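Local structure of pyrrolidone-carboxylate peptidase (Pyrococcus furiosus, 1X10) at residues Lys24-Ile29 with Ala195-Ile200; Pro61-His66 with Ser113-Lys118; Ile76-Ile81 with Lys122-Arg127; Glu172-Lys177 with Pro184-Tyr189. The protein catalyses removal of the N-terminal pyroglutamyl (5-oxoproline) residue from polypeptides, acting as a thiol peptidase of the C15 family. The protein carries 3 engineered substitutions. All coordinates share one frame; numbering follows the deposited sequence.

Contact 1: residues Lys24-Ile29 with Ala195-Ile200; sequences KDLDGI and AVKVAI
Leu26, in the last turn of helix 18-26, faces helix 189-206 with its CA atom 8.0 Å from that of Lys197, and its CB is directed at that helix. Its side chain then divides the contact between its two methyls. CD1 presses on Val196 CG1 at 3.5 Å, tighter than an ordinary van der Waals distance, and lies 4.1 Å from Ile200 CD1, one turn further along the same helix. CD2 meets Lys197 instead, whose chain passes it obliquely: Lys197 CG and Lys197 CE are each 3.5 Å from Leu26 CD2. The methyl therefore sits against the extended aliphatic part of the lysine and not against its amine. With CG beside the backbone N (chi1 -65°), the isobutyl fork is carried across to reach both groups. Beneath the pair, Val5 of strand 2-8 touches Leu26, Val196 and Ile200, placing both helices on one face of the sheet. With Leu26 shortened to an alanine, a gap is likely to open between Val196, Ile200 and the lysine stem, leaving that chain freer to turn. All measured contacts here are carbon to carbon, which implies adhesion by buried hydrocarbon and close fit, without directional bonds.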
loop_
_atom_site.group_PDB
_atom_site.type_symbol
_atom_site.label_atom_id
_atom_site.label_comp_id
_atom_site.label_asym_id
_atom_site.label_seq_id
_atom_site.Cartn_x
_atom_site.Cartn_y
_atom_site.Cartn_z
ATOM N N LYS A 24 -8.117 2.528 30.022
ATOM C CA LYS A 24 -8.450 3.440 31.108
ATOM C C LYS A 24 -9.875 3.979 31.014
ATOM O O LYS A 24 -10.540 4.158 32.033
ATOM C CB LYS A 24 -7.457 4.598 31.148
ATOM C CG LYS A 24 -6.055 4.180 31.550
ATOM C CD LYS A 24 -5.132 5.385 31.655
ATOM C CE LYS A 24 -3.742 4.976 32.111
ATOM N NZ LYS A 24 -2.814 6.148 32.157
ATOM N N ASP A 25 -10.342 4.234 29.796
ATOM C CA ASP A 25 -11.693 4.745 29.584
ATOM C C ASP A 25 -12.755 3.698 29.896
ATOM O O ASP A 25 -13.847 4.029 30.368
ATOM C CB ASP A 25 -11.867 5.218 28.136
ATOM C CG ASP A 25 -11.333 6.628 27.907
ATOM O OD1 ASP A 25 -11.275 7.067 26.743
ATOM O OD2 ASP A 25 -10.978 7.299 28.891
ATOM N N LEU A 26 -12.437 2.434 29.637
ATOM C CA LEU A 26 -13.392 1.364 29.878
ATOM C C LEU A 26 -13.341 0.808 31.300
ATOM O O LEU A 26 -14.261 0.128 31.743
ATOM C CB LEU A 26 -13.182 0.240 28.863
ATOM C CG LEU A 26 -13.476 0.608 27.406
ATOM C CD1 LEU A 26 -13.151 -0.571 26.492
ATOM C CD2 LEU A 26 -14.947 0.997 27.264
ATOM N N ASP A 27 -12.275 1.111 32.029
ATOM C CA ASP A 27 -12.154 0.607 33.393
ATOM C C ASP A 27 -13.281 1.100 34.295
ATOM O O ASP A 27 -13.571 2.297 34.336
ATOM C CB ASP A 27 -10.824 1.031 34.008
ATOM C CG ASP A 27 -10.552 0.345 35.340
ATOM O OD1 ASP A 27 -9.912 0.967 36.216
ATOM O OD2 ASP A 27 -10.962 -0.823 35.511
ATOM N N GLY A 28 -13.912 0.174 35.011
ATOM C CA GLY A 28 -14.982 0.538 35.921
ATOM C C GLY A 28 -16.371 0.726 35.343
ATOM O O GLY A 28 -17.320 0.915 36.104
ATOM N N ILE A 29 -16.517 0.684 34.022
ATOM C CA ILE A 29 -17.844 0.858 33.447
ATOM C C ILE A 29 -18.618 -0.446 33.574
ATOM O O ILE A 29 -18.045 -1.491 33.884
ATOM C CB ILE A 29 -17.793 1.255 31.952
ATOM C CG1 ILE A 29 -17.422 0.047 31.092
ATOM C CG2 ILE A 29 -16.796 2.386 31.750
ATOM C CD1 ILE A 29 -17.581 0.298 29.607
ATOM N N ALA A 195 -15.668 0.376 19.075
ATOM C CA ALA A 195 -15.472 -0.960 18.527
ATOM C C ALA A 195 -15.211 -1.953 19.660
ATOM O O ALA A 195 -15.772 -3.044 19.672
ATOM C CB ALA A 195 -14.296 -0.963 17.535
ATOM N N VAL A 196 -14.356 -1.572 20.606
ATOM C CA VAL A 196 -14.045 -2.440 21.736
ATOM C C VAL A 196 -15.288 -2.631 22.613
ATOM O O VAL A 196 -15.546 -3.729 23.098
ATOM C CB VAL A 196 -12.880 -1.861 22.588
ATOM C CG1 VAL A 196 -12.629 -2.741 23.811
ATOM C CG2 VAL A 196 -11.616 -1.783 21.741
ATOM N N LYS A 197 -16.058 -1.562 22.811
ATOM C CA LYS A 197 -17.272 -1.653 23.617
ATOM C C LYS A 197 -18.237 -2.631 22.951
ATOM O O LYS A 197 -18.865 -3.452 23.616
ATOM C CB LYS A 197 -17.951 -0.285 23.750
ATOM C CG LYS A 197 -17.226 0.699 24.651
ATOM C CD LYS A 197 -18.034 1.985 24.814
ATOM C CE LYS A 197 -17.262 3.021 25.627
ATOM N NZ LYS A 197 -17.973 4.333 25.711
ATOM N N VAL A 198 -18.351 -2.537 21.631
ATOM C CA VAL A 198 -19.231 -3.430 20.889
ATOM C C VAL A 198 -18.795 -4.888 21.035
ATOM O O VAL A 198 -19.626 -5.774 21.224
ATOM C CB VAL A 198 -19.267 -3.065 19.397
ATOM C CG1 VAL A 198 -20.018 -4.141 18.616
ATOM C CG2 VAL A 198 -19.944 -1.703 19.215
ATOM N N ALA A 199 -17.490 -5.132 20.949
ATOM C CA ALA A 199 -16.960 -6.485 21.081
ATOM C C ALA A 199 -17.332 -7.062 22.444
ATOM O O ALA A 199 -17.704 -8.235 22.556
ATOM C CB ALA A 199 -15.437 -6.473 20.916
ATOM N N ILE A 200 -17.220 -6.241 23.481
ATOM C CA ILE A 200 -17.553 -6.679 24.835
ATOM C C ILE A 200 -19.038 -7.046 24.921
ATOM O O ILE A 200 -19.405 -8.099 25.447
ATOM C CB ILE A 200 -17.245 -5.566 25.872
ATOM C CG1 ILE A 200 -15.744 -5.269 25.890
ATOM C CG2 ILE A 200 -17.714 -6.000 27.253
ATOM C CD1 ILE A 200 -15.368 -4.065 26.723
#

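Contact 2: residues Pro61-His66 with Ser113-Lys118; sequences PDIAIH and STLPIK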
loop_
_atom_site.group_PDB
_atom_site.type_symbol
_atom_site.label_atom_id
_atom_site.label_comp_id
_atom_site.label_asym_id
_atom_site.label_seq_id
_atom_site.Cartn_x
_atom_site.Cartn_y
_atom_site.Cartn_z
ATOM N N PRO A 61 -11.572 -12.948 35.245
ATOM C CA PRO A 61 -12.608 -12.527 34.296
ATOM C C PRO A 61 -13.254 -13.692 33.560
ATOM O O PRO A 61 -12.635 -14.738 33.365
ATOM C CB PRO A 61 -11.851 -11.625 33.314
ATOM C CG PRO A 61 -10.518 -11.374 33.967
ATOM C CD PRO A 61 -10.237 -12.616 34.725
ATOM N N ASP A 62 -14.503 -13.498 33.157
ATOM C CA ASP A 62 -15.238 -14.502 32.399
ATOM C C ASP A 62 -14.868 -14.291 30.938
ATOM O O ASP A 62 -14.848 -15.226 30.135
ATOM C CB ASP A 62 -16.742 -14.297 32.572
ATOM C CG ASP A 62 -17.203 -14.577 33.978
ATOM O OD1 ASP A 62 -17.278 -15.770 34.347
ATOM O OD2 ASP A 62 -17.473 -13.603 34.713
ATOM N N ILE A 63 -14.580 -13.034 30.611
ATOM C CA ILE A 63 -14.212 -12.631 29.257
ATOM C C ILE A 63 -12.983 -11.730 29.285
ATOM O O ILE A 63 -12.900 -10.802 30.093
ATOM C CB ILE A 63 -15.356 -11.835 28.585
ATOM C CG1 ILE A 63 -16.616 -12.702 28.498
ATOM C CG2 ILE A 63 -14.911 -11.350 27.201
ATOM C CD1 ILE A 63 -17.851 -11.945 28.024
ATOM N N ALA A 64 -12.035 -12.004 28.395
ATOM C CA ALA A 64 -10.823 -11.206 28.305
ATOM C C ALA A 64 -10.661 -10.720 26.875
ATOM O O ALA A 64 -10.604 -11.521 25.932
ATOM C CB ALA A 64 -9.603 -12.029 28.715
ATOM N N ILE A 65 -10.610 -9.405 26.714
ATOM C CA ILE A 65 -10.426 -8.811 25.400
ATOM C C ILE A 65 -9.186 -7.934 25.477
ATOM O O ILE A 65 -9.187 -6.888 26.126
ATOM C CB ILE A 65 -11.645 -7.978 24.981
ATOM C CG1 ILE A 65 -12.856 -8.903 24.811
ATOM C CG2 ILE A 65 -11.348 -7.249 23.665
ATOM C CD1 ILE A 65 -14.147 -8.187 24.462
ATOM N N HIS A 66 -8.123 -8.396 24.828
ATOM C CA HIS A 66 -6.845 -7.706 24.813
ATOM C C HIS A 66 -6.776 -6.852 23.553
ATOM O O HIS A 66 -7.036 -7.333 22.450
ATOM C CB HIS A 66 -5.721 -8.745 24.861
ATOM C CG HIS A 66 -5.843 -9.689 26.021
ATOM N ND1 HIS A 66 -5.637 -9.293 27.325
ATOM C CD2 HIS A 66 -6.229 -10.987 26.080
ATOM C CE1 HIS A 66 -5.894 -10.305 28.138
ATOM N NE2 HIS A 66 -6.256 -11.344 27.408
ATOM N N SER A 113 -8.989 -17.938 18.810
ATOM C CA SER A 113 -9.647 -17.010 19.728
ATOM C C SER A 113 -10.985 -17.634 20.083
ATOM O O SER A 113 -11.594 -18.304 19.247
ATOM C CB SER A 113 -9.890 -15.658 19.044
ATOM O OG SER A 113 -10.733 -14.829 19.833
ATOM N N THR A 114 -11.440 -17.438 21.314
ATOM C CA THR A 114 -12.719 -17.991 21.714
ATOM C C THR A 114 -13.792 -16.904 21.790
ATOM O O THR A 114 -14.872 -17.115 22.331
ATOM C CB THR A 114 -12.619 -18.752 23.061
ATOM O OG1 THR A 114 -11.889 -17.971 24.007
ATOM C CG2 THR A 114 -11.919 -20.091 22.856
ATOM N N LEU A 115 -13.475 -15.728 21.258
ATOM C CA LEU A 115 -14.452 -14.651 21.209
ATOM C C LEU A 115 -15.294 -14.982 19.983
ATOM O O LEU A 115 -14.827 -15.666 19.069
ATOM C CB LEU A 115 -13.768 -13.294 20.989
ATOM C CG LEU A 115 -12.864 -12.730 22.089
ATOM C CD1 LEU A 115 -12.269 -11.416 21.615
ATOM C CD2 LEU A 115 -13.669 -12.516 23.363
ATOM N N PRO A 116 -16.556 -14.536 19.954
ATOM C CA PRO A 116 -17.399 -14.820 18.789
ATOM C C PRO A 116 -16.991 -13.803 17.719
ATOM O O PRO A 116 -17.715 -12.848 17.438
ATOM C CB PRO A 116 -18.808 -14.590 19.329
ATOM C CG PRO A 116 -18.594 -13.453 20.310
ATOM C CD PRO A 116 -17.319 -13.864 21.021
ATOM N N ILE A 117 -15.816 -14.022 17.129
ATOM C CA ILE A 117 -15.266 -13.092 16.150
ATOM C C ILE A 117 -16.133 -12.737 14.951
ATOM O O ILE A 117 -16.172 -11.574 14.553
ATOM C CB ILE A 117 -13.866 -13.551 15.660
ATOM C CG1 ILE A 117 -13.964 -14.833 14.836
ATOM C CG2 ILE A 117 -12.953 -13.782 16.866
ATOM C CD1 ILE A 117 -12.606 -15.279 14.273
ATOM N N LYS A 118 -16.832 -13.709 14.371
ATOM C CA LYS A 118 -17.685 -13.400 13.224
ATOM C C LYS A 118 -18.880 -12.530 13.628
ATOM O O LYS A 118 -19.257 -11.614 12.898
ATOM C CB LYS A 118 -18.163 -14.687 12.539
ATOM C CG LYS A 118 -17.071 -15.413 11.740
ATOM C CD LYS A 118 -16.473 -14.497 10.662
ATOM C CE LYS A 118 -15.346 -15.167 9.868
ATOM N NZ LYS A 118 -15.820 -16.261 8.976
#
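Leu115 reaches strand 63-69 from an ST turn and an inverse gamma turn that lead into helix 117-126, so a strand of the parallel part of the sheet is met by the residues just ahead of a helix. In the first shell, both leucine methyls meet one atom of Ile65: Leu115 CD2 is 4.0 Å and Leu115 CD1 4.1 Å from Ile65 CG1. Leu115 CD2 also lies 4.2 Å from Ile63 CG2 and comes near the backbone at Ala64 O. One methyl thus bridges two isoleucines spaced two residues apart, and the leucine crosses each of them at a slant. The torsions fit this: with CG beside its own N (chi1 -67°), the fork extends toward the strand, to which CB already points. The second shell fixes the leucine backbone. Ser113 OG accepts from Leu115 N at 3.2 Å, nearly straight at 166°, and the same hydroxyl is hydrogen-bonded to Ser162 O. Thr114 OG1 is hydrogen-bonded to Ser162 N, so the turn is tied to strand 161-167 beside the strand it packs on. Farther out, Ile200 and Ala203 of helix 189-206 pack on Ile65 and Ile63 respectively, while Lys118 NZ forms a salt bridge with Asp100 of the second subunit. Pro116, at the N-cap position, centres the gamma turn, closed by a weak bond from Ile117 N to Leu115 O at 2.7 Å.

Contact 3: residues Ile76-Ile81 with Lys122-Arg127; sequences ISIERI and KKLHER
Leu124 meets Ile76 and Ile78 through aliphatic branches, and no flat group takes part in the touching of 76-81 and 122-127; the guanidinium of Arg127 has its neighbour within its own segment, Lys123 CE, placed at the edge and in plane. A single methyl makes the junction. Leu124 CD1 is 4.1 Å from Ile76 CG2 and 4.2 Å from Ile78 CD1, but the two approaches differ. Ile76 crosses the leucine at about a right angle, touching with its branch methyl, whereas Ile78 comes tip to tip, its chain reaching out to end on CD1. In Ile78, CG1 stands opposite the carbonyl carbon (chi1 -54°) and the chain continues nearly straight beyond it (chi2 159°), which accounts for contact by the far methyl. Ile120 and Met121 of the same helix also touch Ile78. The residues between and after these isoleucines serve other partners: Ser77 CB points away from the helix, and Ser77 OG is hydrogen-bonded to Arg73 NH2. Glu79 OE1 is hydrogen-bonded to His166 ND1 and salt-bridged to Arg73, and its OE2 is hydrogen-bonded to Ser134 OG. Helix-on-sheet packing thus backs the strand carrying Glu79, an active-site residue with His166 and Ser142, the last changed from the natural residue here, in the Cys-His-Glu site of C15 peptidases.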
loop_
_atom_site.group_PDB
_atom_site.type_symbol
_atom_site.label_atom_id
_atom_site.label_comp_id
_atom_site.label_asym_id
_atom_site.label_seq_id
_atom_site.Cartn_x
_atom_site.Cartn_y
_atom_site.Cartn_z
ATOM N N ILE A 76 -10.506 -1.883 12.006
ATOM C CA ILE A 76 -10.469 -2.697 13.215
ATOM C C ILE A 76 -10.224 -4.132 12.770
ATOM O O ILE A 76 -10.827 -4.598 11.797
ATOM C CB ILE A 76 -11.817 -2.653 13.973
ATOM C CG1 ILE A 76 -12.101 -1.232 14.479
ATOM C CG2 ILE A 76 -11.799 -3.659 15.130
ATOM C CD1 ILE A 76 -11.087 -0.705 15.495
ATOM N N SER A 77 -9.331 -4.837 13.449
ATOM C CA SER A 77 -9.078 -6.219 13.091
ATOM C C SER A 77 -9.218 -7.113 14.310
ATOM O O SER A 77 -8.706 -6.808 15.389
ATOM C CB SER A 77 -7.691 -6.386 12.448
ATOM O OG SER A 77 -6.659 -5.850 13.252
ATOM N N ILE A 78 -9.935 -8.212 14.121
ATOM C CA ILE A 78 -10.180 -9.183 15.180
ATOM C C ILE A 78 -9.312 -10.402 14.886
ATOM O O ILE A 78 -9.449 -11.032 13.835
ATOM C CB ILE A 78 -11.667 -9.571 15.200
ATOM C CG1 ILE A 78 -12.519 -8.296 15.295
ATOM C CG2 ILE A 78 -11.950 -10.489 16.383
ATOM C CD1 ILE A 78 -13.970 -8.469 14.836
ATOM N N GLU A 79 -8.409 -10.715 15.812
ATOM C CA GLU A 79 -7.479 -11.826 15.648
ATOM C C GLU A 79 -8.116 -13.207 15.780
ATOM O O GLU A 79 -8.782 -13.524 16.765
ATOM C CB GLU A 79 -6.321 -11.685 16.643
ATOM C CG GLU A 79 -5.573 -10.354 16.540
ATOM C CD GLU A 79 -4.916 -10.146 15.181
ATOM O OE1 GLU A 79 -4.529 -8.992 14.873
ATOM O OE2 GLU A 79 -4.777 -11.129 14.420
ATOM N N ARG A 80 -7.890 -14.027 14.766
ATOM C CA ARG A 80 -8.432 -15.374 14.735
ATOM C C ARG A 80 -7.574 -16.375 15.492
ATOM O O ARG A 80 -8.092 -17.304 16.117
ATOM C CB ARG A 80 -8.558 -15.834 13.283
ATOM C CG ARG A 80 -9.138 -17.225 13.093
ATOM C CD ARG A 80 -9.301 -17.521 11.606
ATOM N NE ARG A 80 -10.682 -17.872 11.294
ATOM C CZ ARG A 80 -11.394 -17.327 10.319
ATOM N NH1 ARG A 80 -10.864 -16.394 9.542
ATOM N NH2 ARG A 80 -12.641 -17.718 10.123
ATOM N N ILE A 81 -6.263 -16.164 15.462
ATOM C CA ILE A 81 -5.354 -17.119 16.080
ATOM C C ILE A 81 -4.112 -16.549 16.775
ATOM O O ILE A 81 -3.526 -15.553 16.333
ATOM C CB ILE A 81 -4.905 -18.126 14.999
ATOM C CG1 ILE A 81 -4.097 -19.272 15.608
ATOM C CG2 ILE A 81 -4.077 -17.405 13.947
ATOM C CD1 ILE A 81 -3.704 -20.324 14.575
ATOM N N LYS A 122 -19.674 -8.701 12.404
ATOM C CA LYS A 122 -20.982 -8.392 11.849
ATOM C C LYS A 122 -21.624 -7.189 12.542
ATOM O O LYS A 122 -22.168 -6.305 11.887
ATOM C CB LYS A 122 -21.886 -9.622 11.959
ATOM C CG LYS A 122 -23.226 -9.497 11.249
ATOM C CD LYS A 122 -24.201 -8.636 12.025
ATOM C CE LYS A 122 -24.645 -9.308 13.323
ATOM N NZ LYS A 122 -25.594 -8.456 14.103
ATOM N N LYS A 123 -21.562 -7.154 13.868
ATOM C CA LYS A 123 -22.150 -6.045 14.612
ATOM C C LYS A 123 -21.407 -4.738 14.332
ATOM O O LYS A 123 -22.022 -3.677 14.192
ATOM C CB LYS A 123 -22.134 -6.341 16.113
ATOM C CG LYS A 123 -22.990 -5.393 16.928
ATOM C CD LYS A 123 -24.448 -5.491 16.494
ATOM C CE LYS A 123 -25.332 -4.537 17.283
ATOM N NZ LYS A 123 -25.342 -4.871 18.731
ATOM N N LEU A 124 -20.081 -4.809 14.255
ATOM C CA LEU A 124 -19.294 -3.616 13.971
ATOM C C LEU A 124 -19.727 -3.046 12.622
ATOM O O LEU A 124 -19.927 -1.839 12.487
ATOM C CB LEU A 124 -17.794 -3.951 13.960
ATOM C CG LEU A 124 -17.211 -4.298 15.340
ATOM C CD1 LEU A 124 -15.754 -4.719 15.201
ATOM C CD2 LEU A 124 -17.336 -3.088 16.264
ATOM N N HIS A 125 -19.886 -3.921 11.631
ATOM C CA HIS A 125 -20.312 -3.495 10.299
ATOM C C HIS A 125 -21.683 -2.817 10.347
ATOM O O HIS A 125 -21.927 -1.835 9.647
ATOM C CB HIS A 125 -20.355 -4.693 9.350
ATOM C CG HIS A 125 -19.003 -5.227 8.990
ATOM N ND1 HIS A 125 -18.825 -6.271 8.109
ATOM C CD2 HIS A 125 -17.762 -4.844 9.371
ATOM C CE1 HIS A 125 -17.534 -6.507 7.959
ATOM N NE2 HIS A 125 -16.866 -5.654 8.715
ATOM N N GLU A 126 -22.577 -3.345 11.175
ATOM C CA GLU A 126 -23.906 -2.764 11.310
ATOM C C GLU A 126 -23.812 -1.383 11.944
ATOM O O GLU A 126 -24.683 -0.540 11.743
ATOM C CB GLU A 126 -24.795 -3.674 12.154
ATOM C CG GLU A 126 -25.134 -4.978 11.455
ATOM C CD GLU A 126 -25.940 -5.925 12.319
ATOM O OE1 GLU A 126 -26.358 -6.977 11.797
ATOM O OE2 GLU A 126 -26.154 -5.625 13.514
ATOM N N ARG A 127 -22.747 -1.161 12.712
ATOM C CA ARG A 127 -22.515 0.120 13.368
ATOM C C ARG A 127 -21.741 1.062 12.446
ATOM O O ARG A 127 -21.422 2.186 12.828
ATOM C CB ARG A 127 -21.716 -0.079 14.658
ATOM C CG ARG A 127 -22.494 -0.691 15.812
ATOM C CD ARG A 127 -23.507 0.297 16.374
ATOM N NE ARG A 127 -23.493 0.304 17.834
ATOM C CZ ARG A 127 -23.850 -0.727 18.595
ATOM N NH1 ARG A 127 -24.255 -1.859 18.036
ATOM N NH2 ARG A 127 -23.796 -0.630 19.918
#

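Contact 4: residues Glu172-Lys177 with Pro184-Tyr189; sequences EQIIDK and PPSMSY. Engineered in segment 184-189: Ser188 (natural residue Cys).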
loop_
_atom_site.group_PDB
_atom_site.type_symbol
_atom_site.label_atom_id
_atom_site.label_comp_id
_atom_site.label_asym_id
_atom_site.label_seq_id
_atom_site.Cartn_x
_atom_site.Cartn_y
_atom_site.Cartn_z
ATOM N N GLU A 172 -4.078 11.759 15.210
ATOM C CA GLU A 172 -2.988 12.565 15.754
ATOM C C GLU A 172 -1.621 11.892 15.670
ATOM O O GLU A 172 -0.593 12.571 15.678
ATOM C CB GLU A 172 -3.280 12.955 17.203
ATOM C CG GLU A 172 -3.551 11.785 18.122
ATOM C CD GLU A 172 -4.028 12.234 19.487
ATOM O OE1 GLU A 172 -3.176 12.525 20.358
ATOM O OE2 GLU A 172 -5.262 12.308 19.680
ATOM N N GLN A 173 -1.605 10.566 15.580
ATOM C CA GLN A 173 -0.344 9.834 15.496
ATOM C C GLN A 173 0.266 9.901 14.095
ATOM O O GLN A 173 1.436 9.570 13.906
ATOM C CB GLN A 173 -0.555 8.366 15.874
ATOM C CG GLN A 173 -0.915 8.132 17.334
ATOM C CD GLN A 173 -1.014 6.656 17.665
ATOM O OE1 GLN A 173 -1.957 5.979 17.254
ATOM N NE2 GLN A 173 -0.027 6.143 18.399
ATOM N N ILE A 174 -0.532 10.325 13.120
ATOM C CA ILE A 174 -0.078 10.407 11.733
ATOM C C ILE A 174 0.691 11.693 11.418
ATOM O O ILE A 174 1.558 11.714 10.538
ATOM C CB ILE A 174 -1.281 10.315 10.755
ATOM C CG1 ILE A 174 -2.119 9.070 11.062
ATOM C CG2 ILE A 174 -0.785 10.283 9.314
ATOM C CD1 ILE A 174 -1.359 7.765 10.974
ATOM N N ILE A 175 0.377 12.758 12.143
ATOM C CA ILE A 175 1.000 14.057 11.911
ATOM C C ILE A 175 2.508 14.058 11.637
ATOM O O ILE A 175 2.937 14.525 10.582
ATOM C CB ILE A 175 0.699 15.029 13.072
ATOM C CG1 ILE A 175 -0.810 15.089 13.327
ATOM C CG2 ILE A 175 1.219 16.425 12.732
ATOM C CD1 ILE A 175 -1.645 15.356 12.080
ATOM N N ASP A 176 3.316 13.543 12.560
ATOM C CA ASP A 176 4.764 13.547 12.338
ATOM C C ASP A 176 5.269 12.499 11.346
ATOM O O ASP A 176 6.464 12.435 11.066
ATOM C CB ASP A 176 5.513 13.408 13.667
ATOM C CG ASP A 176 5.192 12.122 14.389
ATOM O OD1 ASP A 176 5.306 11.042 13.766
ATOM O OD2 ASP A 176 4.833 12.189 15.583
ATOM N N LYS A 177 4.363 11.686 10.811
ATOM C CA LYS A 177 4.741 10.661 9.839
ATOM C C LYS A 177 4.763 11.280 8.444
ATOM O O LYS A 177 5.536 10.876 7.575
ATOM C CB LYS A 177 3.722 9.521 9.832
ATOM C CG LYS A 177 3.371 8.956 11.189
ATOM C CD LYS A 177 4.465 8.076 11.723
ATOM C CE LYS A 177 4.059 7.472 13.055
ATOM N NZ LYS A 177 5.116 6.549 13.536
ATOM N N PRO A 184 0.362 6.631 6.671
ATOM C CA PRO A 184 -0.386 5.423 7.019
ATOM C C PRO A 184 -1.850 5.730 7.355
ATOM O O PRO A 184 -2.203 6.866 7.687
ATOM C CB PRO A 184 0.393 4.868 8.212
ATOM C CG PRO A 184 0.953 6.091 8.847
ATOM C CD PRO A 184 1.404 6.919 7.672
ATOM N N PRO A 185 -2.720 4.717 7.270
ATOM C CA PRO A 185 -4.149 4.861 7.560
ATOM C C PRO A 185 -4.364 5.153 9.038
ATOM O O PRO A 185 -3.490 4.890 9.861
ATOM C CB PRO A 185 -4.725 3.497 7.177
ATOM C CG PRO A 185 -3.726 2.932 6.219
ATOM C CD PRO A 185 -2.419 3.346 6.830
ATOM N N SER A 186 -5.526 5.702 9.369
ATOM C CA SER A 186 -5.862 5.998 10.754
ATOM C C SER A 186 -7.366 5.843 10.950
ATOM O O SER A 186 -8.123 5.761 9.980
ATOM C CB SER A 186 -5.410 7.418 11.143
ATOM O OG SER A 186 -6.002 8.424 10.331
ATOM N N MET A 187 -7.786 5.781 12.208
ATOM C CA MET A 187 -9.194 5.639 12.568
ATOM C C MET A 187 -9.383 6.416 13.866
ATOM O O MET A 187 -8.560 6.318 14.775
ATOM C CB MET A 187 -9.553 4.161 12.766
ATOM C CG MET A 187 -11.017 3.918 13.150
ATOM S SD MET A 187 -11.472 2.162 13.155
ATOM C CE MET A 187 -11.804 1.900 11.405
ATOM N N SER A 188 -10.459 7.190 13.952
ATOM C CA SER A 188 -10.698 8.011 15.138
ATOM C C SER A 188 -10.644 7.230 16.445
ATOM O O SER A 188 -10.989 6.047 16.494
ATOM C CB SER A 188 -12.054 8.712 15.037
ATOM O OG SER A 188 -13.109 7.797 15.285
ATOM N N TYR A 189 -10.217 7.901 17.510
ATOM C CA TYR A 189 -10.154 7.267 18.815
ATOM C C TYR A 189 -11.562 6.840 19.230
ATOM O O TYR A 189 -11.762 5.754 19.782
ATOM C CB TYR A 189 -9.604 8.232 19.865
ATOM C CG TYR A 189 -9.669 7.639 21.248
ATOM C CD1 TYR A 189 -8.785 6.631 21.632
ATOM C CD2 TYR A 189 -10.682 8.002 22.136
ATOM C CE1 TYR A 189 -8.912 5.990 22.860
ATOM C CE2 TYR A 189 -10.819 7.366 23.371
ATOM C CZ TYR A 189 -9.936 6.359 23.723
ATOM O OH TYR A 189 -10.097 5.698 24.917
#
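The loop leading into helix 189-206 folds back over the residue just ahead of the short helix 175-178, where Ile174 packs on Pro184, Pro185 and Ser186. The isoleucine and Pro184 slide past each other in opposite directions, Ile174 CD1 lying 3.6 Å from Pro184 CG. That same methyl is 3.5 Å from Pro184 O and 3.7 Å from Pro185 O, so it rests against backbone carbonyls as well as ring. Nearer the isoleucine stem, Ile174 CG1 touches Ser186 CB at 3.7 Å. CG1 stands anti to the carbonyl carbon, and the turn at chi2 (-59°) folds CD1 back over the prolines. Lys177 adds a looser apolar edge, its CB 4.1 Å from Pro184 CD, while its amine goes to a salt bridge with Glu14. Were Ile174 an alanine, the methyl against Pro184 CG and the CG1 against Ser186 CB would be gone, and the gap would probably let the proline loop shift against segment 172-177. Pro130 of the third subunit packs on both Ile174 and Ser186. Ser188, engineered in place of the interchain-disulfide cysteine, caps helix 189-206 through its OG to Met191 N, and the next residue, Tyr189, packs on Ile22 of helix 18-26.

Contact 1 joins segments near the two ends of the chain, and the other three contacts fall between them. Contacts 2 and 3 interlock, their segments alternating along the chain, and both use helix 117-126 and the same sheet; their centres are about 12 Å apart, and Ser113 N lies 2.9 Å from Arg80 O, a probable hydrogen bond. Helix 189-206 ties contact 1 to both: Ala199 C is 3.9 Å from Ile65 CD1, and Ala195 CA is 3.6 Å from Leu124 CD2. Contact 4 is peripheral, about 27 Å from contact 2 between centres. Packed against the third subunit, it joins the core through Met187 SD, 3.7 Å from Ile76 CG1, and a probable hydrogen bond between Tyr189 and Asp25.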